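Local coordinates for glyoxalase family protein (Listeria monocytogenes, PDB 2P7M) that catalyses the hydration of the antibiotic fosfomycin, giving Listeria monocytogenes resistance to it, and probably uses a manganese ion as cofactor, at the interface of chains A and B. Numbering follows the deposited sequence. Chains: chain A/B, Glyoxalase family protein.

Contacts 1 and 2, whose C-alpha centres lie about 33 Å apart, are approximate twins across the two-fold axis relating the two FosX chains of the deposited assembly. In each, the C-terminal segment of one chain rests on the residue 31, 32 and 46 surface of the other; B:Leu128 and A:Leu128 are counterparts. The match is inexact: in chain B the helix spans 124-127 and B:Leu128 follows it, whereas in chain A helix 124-130 carries A:Arg127 and A:Leu128. From A:Glu44, the probable proton acceptor, the centre of contact 1 is about 9 Å away and that of contact 2 about 36 Å, so the B segment may help cover chain A's active-site region.

Contact 1: the interface of chains A and B. Residues chain A 31-32, 46, 53; chain B 124-125, 128.
B:Leu124 and B:Glu125 lie in the short helix 124-127 with helical backbone angles and face A:Trp53 on strand 52-58, while B:Leu128 follows the helix with psi opened to 101° and meets A:Ile31 and A:Tyr32 on strand 29-33 as well as the edge of A:Trp53. One contact is a leucine laid against an indole. B:Leu124 places its CB over the six-membered ring of A:Trp53, 3.6 Å from the centroid and displaced toward the rim, a CH-pi contact. The branch CD1 of B:Leu124 runs back along the indole toward the backbone and comes within 3.3 Å of A:Trp53 CE3. The two side chains run antiparallel alongside one another, which lets a flat aromatic surface meet CB and one branch of the leucine. Farther along the ring, the CA of B:Glu125 sits 3.8 Å from CH2 of A:Trp53; the glutamate itself is modelled no farther than CB, and its backbone does the touching.

B:Leu128 suits the neighbouring site because its fork reaches two surfaces at once. With CG anti to the carbonyl carbon (chi1 -65°) and an extended chi2, the fork is carried toward chain A. B:Leu128 CD1 enters at the edge of the indole, in its plane and 3.9 Å from A:Trp53 CH2, while also meeting CG2 of A:Ile31, whose side chain lies roughly perpendicular to the leucine. The other branch, B:Leu128 CD2, rests 3.8 Å from CD1 of A:Tyr32. A:Phe46 borders the same contact and probably steadies the phenol ring: A:Tyr32 CD2 stands 3.4 Å above the centre of the A:Phe46 ring.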
loop_
_atom_site.group_PDB
_atom_site.type_symbol
_atom_site.label_atom_id
_atom_site.label_comp_id
_atom_site.label_asym_id
_atom_site.label_seq_id
_atom_site.Cartn_x
_atom_site.Cartn_y
_atom_site.Cartn_z
ATOM N N ILE A 31 9.572 -15.656 5.919
ATOM C CA ILE A 31 9.705 -15.856 7.358
ATOM C C ILE A 31 8.586 -16.742 7.884
ATOM O O ILE A 31 8.558 -17.105 9.058
ATOM C CB ILE A 31 9.689 -14.501 8.110
ATOM C CG1 ILE A 31 10.830 -13.616 7.599
ATOM C CG2 ILE A 31 9.849 -14.724 9.610
ATOM C CD1 ILE A 31 10.937 -12.273 8.287
ATOM N N TYR A 32 7.664 -17.099 7.003
ATOM C CA TYR A 32 6.553 -17.948 7.388
ATOM C C TYR A 32 5.911 -18.582 6.167
ATOM O O TYR A 32 5.858 -17.978 5.096
ATOM C CB TYR A 32 5.498 -17.141 8.148
ATOM C CG TYR A 32 4.250 -17.938 8.446
ATOM C CD1 TYR A 32 4.208 -18.833 9.515
ATOM C CD2 TYR A 32 3.123 -17.833 7.626
ATOM C CE1 TYR A 32 3.074 -19.607 9.762
ATOM C CE2 TYR A 32 1.986 -18.604 7.860
ATOM C CZ TYR A 32 1.968 -19.489 8.930
ATOM O OH TYR A 32 0.850 -20.257 9.164
ATOM N N PHE A 46 4.519 -15.329 4.411
ATOM C CA PHE A 46 4.835 -13.987 4.885
ATOM C C PHE A 46 6.294 -13.691 4.558
ATOM O O PHE A 46 7.175 -14.485 4.878
ATOM C CB PHE A 46 4.646 -13.895 6.402
ATOM C CG PHE A 46 3.261 -14.246 6.874
ATOM C CD1 PHE A 46 3.001 -14.391 8.232
ATOM C CD2 PHE A 46 2.216 -14.424 5.972
ATOM C CE1 PHE A 46 1.723 -14.708 8.685
ATOM C CE2 PHE A 46 0.935 -14.742 6.419
ATOM C CZ PHE A 46 0.690 -14.883 7.775
ATOM N N TRP A 53 6.435 -6.130 6.350
ATOM C CA TRP A 53 5.878 -7.475 6.320
ATOM C C TRP A 53 4.892 -7.547 5.169
ATOM O O TRP A 53 3.973 -6.739 5.082
ATOM C CB TRP A 53 5.157 -7.800 7.630
ATOM C CG TRP A 53 6.083 -8.081 8.760
ATOM C CD1 TRP A 53 6.970 -7.216 9.328
ATOM C CD2 TRP A 53 6.226 -9.322 9.462
ATOM N NE1 TRP A 53 7.660 -7.840 10.343
ATOM C CE2 TRP A 53 7.222 -9.133 10.446
ATOM C CE3 TRP A 53 5.609 -10.576 9.356
ATOM C CZ2 TRP A 53 7.616 -10.151 11.321
ATOM C CZ3 TRP A 53 6.001 -11.592 10.228
ATOM C CH2 TRP A 53 6.996 -11.369 11.198
ATOM N N LEU B 124 2.901 -8.954 14.009
ATOM C CA LEU B 124 3.052 -10.203 13.272
ATOM C C LEU B 124 4.230 -10.965 13.857
ATOM O O LEU B 124 4.239 -12.196 13.882
ATOM C CB LEU B 124 3.310 -9.931 11.788
ATOM C CG LEU B 124 2.116 -9.558 10.911
ATOM C CD1 LEU B 124 2.610 -9.193 9.521
ATOM C CD2 LEU B 124 1.140 -10.724 10.846
ATOM N N GLU B 125 5.227 -10.220 14.322
ATOM C CA GLU B 125 6.405 -10.818 14.927
ATOM C C GLU B 125 5.949 -11.742 16.052
ATOM O O GLU B 125 6.412 -12.877 16.166
ATOM C CB GLU B 125 7.318 -9.733 15.476
ATOM N N LEU B 128 3.667 -14.943 15.085
ATOM C CA LEU B 128 4.319 -16.198 14.728
ATOM C C LEU B 128 4.394 -17.140 15.924
ATOM O O LEU B 128 5.253 -16.989 16.795
ATOM C CB LEU B 128 5.730 -15.936 14.193
ATOM C CG LEU B 128 5.851 -15.157 12.880
ATOM C CD1 LEU B 128 7.319 -14.993 12.523
ATOM C CD2 LEU B 128 5.113 -15.889 11.768
#

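Contact 2: the interface of chains A and B. Residues chain A 127-128, 131; chain B 31-32, 46.
This is a mixed aromatic, aliphatic and polar interface between two copies of one protein, in which the C-terminal helix of chain A docks on a strand surface of chain B and so probably helps hold the two copies together. A:Arg127 meets two aromatic residues of chain B. Its chain is bent at chi2 (52°), which brings the guanidinium group to the rim of B:Phe46 and the hydroxyl of B:Tyr32, and A:Arg127 NH2 donates a hydrogen bond to the phenol OH of B:Tyr32 at 3.3 Å. The bond is long and bent, with the phenol oxygen tilted from the guanidinium plane, so it probably adds orientation more than strength. B:Phe46 stands almost perpendicular to the same group (planes 89° apart) and points CZ at one face of the A:Arg127 guanidinium, 3.6 Å above its plane. The methylene CG of A:Arg127 lies at the edge of that phenyl ring, 3.7 Å from B:Phe46 CE1. Arginine suits the position because its aliphatic stem packs on phenylalanine while its polar end serves tyrosine.

A:Leu128 packs nearer the strand, its CD2 3.7 Å from CB of B:Tyr32. At the CD1/CE1 edge of the phenol, A:Tyr131, the last modelled residue of chain A and poorly ordered, offers a ring face to B:Tyr32 in an edge-to-face arrangement with centroids 5.0 Å apart; its outer rim lies near the carbonyl O of B:Ile31. B:Phe46 CE1 covers one face of B:Tyr32 from within chain B, which should limit the turning of the phenol. The C-terminal helix 124-130 of this glyoxalase-superfamily fold thus reaches, with its trailing A:Tyr131, across to strands 29-36 and 41-49 of the other chain.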
loop_
_atom_site.group_PDB
_atom_site.type_symbol
_atom_site.label_atom_id
_atom_site.label_comp_id
_atom_site.label_asym_id
_atom_site.label_seq_id
_atom_site.Cartn_x
_atom_site.Cartn_y
_atom_site.Cartn_z
ATOM N N ARG A 127 9.996 17.053 -2.618
ATOM C CA ARG A 127 8.674 17.295 -3.173
ATOM C C ARG A 127 7.945 18.457 -2.494
ATOM O O ARG A 127 7.315 19.270 -3.165
ATOM C CB ARG A 127 7.839 16.011 -3.084
ATOM C CG ARG A 127 6.517 16.098 -3.804
ATOM C CD ARG A 127 6.715 16.574 -5.231
ATOM N NE ARG A 127 5.442 16.944 -5.834
ATOM C CZ ARG A 127 4.549 16.070 -6.287
ATOM N NH1 ARG A 127 4.799 14.767 -6.214
ATOM N NH2 ARG A 127 3.400 16.503 -6.795
ATOM N N LEU A 128 8.040 18.540 -1.170
ATOM C CA LEU A 128 7.385 19.607 -0.416
ATOM C C LEU A 128 8.172 20.921 -0.450
ATOM O O LEU A 128 7.593 21.996 -0.319
ATOM C CB LEU A 128 7.205 19.193 1.049
ATOM C CG LEU A 128 6.468 17.894 1.380
ATOM C CD1 LEU A 128 6.542 17.640 2.882
ATOM C CD2 LEU A 128 5.021 17.983 0.916
ATOM N N TYR A 131 7.008 23.105 -3.298
ATOM C CA TYR A 131 5.616 23.282 -2.903
ATOM C C TYR A 131 5.378 24.538 -2.068
ATOM O O TYR A 131 4.536 25.365 -2.485
ATOM C CB TYR A 131 5.166 22.028 -2.140
ATOM C CG TYR A 131 4.166 22.261 -1.031
ATOM C CD1 TYR A 131 2.898 22.769 -1.298
ATOM C CD2 TYR A 131 4.484 21.943 0.290
ATOM C CE1 TYR A 131 1.973 22.954 -0.281
ATOM C CE2 TYR A 131 3.565 22.122 1.314
ATOM C CZ TYR A 131 2.312 22.627 1.023
ATOM O OH TYR A 131 1.395 22.802 2.036
ATOM N N ILE B 31 -0.412 17.232 4.625
ATOM C CA ILE B 31 0.814 18.025 4.515
ATOM C C ILE B 31 1.025 18.582 3.113
ATOM O O ILE B 31 1.971 19.333 2.867
ATOM C CB ILE B 31 2.055 17.175 4.856
ATOM C CG1 ILE B 31 2.078 15.933 3.954
ATOM C CG2 ILE B 31 2.042 16.785 6.327
ATOM C CD1 ILE B 31 3.363 15.128 4.025
ATOM N N TYR B 32 0.147 18.215 2.191
ATOM C CA TYR B 32 0.281 18.669 0.817
ATOM C C TYR B 32 -1.021 18.517 0.062
ATOM O O TYR B 32 -1.769 17.560 0.269
ATOM C CB TYR B 32 1.367 17.861 0.104
ATOM C CG TYR B 32 1.574 18.224 -1.352
ATOM C CD1 TYR B 32 2.461 19.238 -1.720
ATOM C CD2 TYR B 32 0.898 17.538 -2.368
ATOM C CE1 TYR B 32 2.678 19.562 -3.066
ATOM C CE2 TYR B 32 1.105 17.858 -3.716
ATOM C CZ TYR B 32 1.997 18.870 -4.058
ATOM O OH TYR B 32 2.202 19.196 -5.383
ATOM N N PHE B 46 -1.309 14.667 0.109
ATOM C CA PHE B 46 -0.367 13.827 0.832
ATOM C C PHE B 46 -0.759 13.901 2.296
ATOM O O PHE B 46 -1.106 14.972 2.795
ATOM C CB PHE B 46 1.073 14.350 0.704
ATOM C CG PHE B 46 1.637 14.313 -0.693
ATOM C CD1 PHE B 46 2.867 14.910 -0.963
ATOM C CD2 PHE B 46 0.946 13.698 -1.737
ATOM C CE1 PHE B 46 3.402 14.899 -2.251
ATOM C CE2 PHE B 46 1.469 13.682 -3.025
ATOM C CZ PHE B 46 2.699 14.285 -3.283
#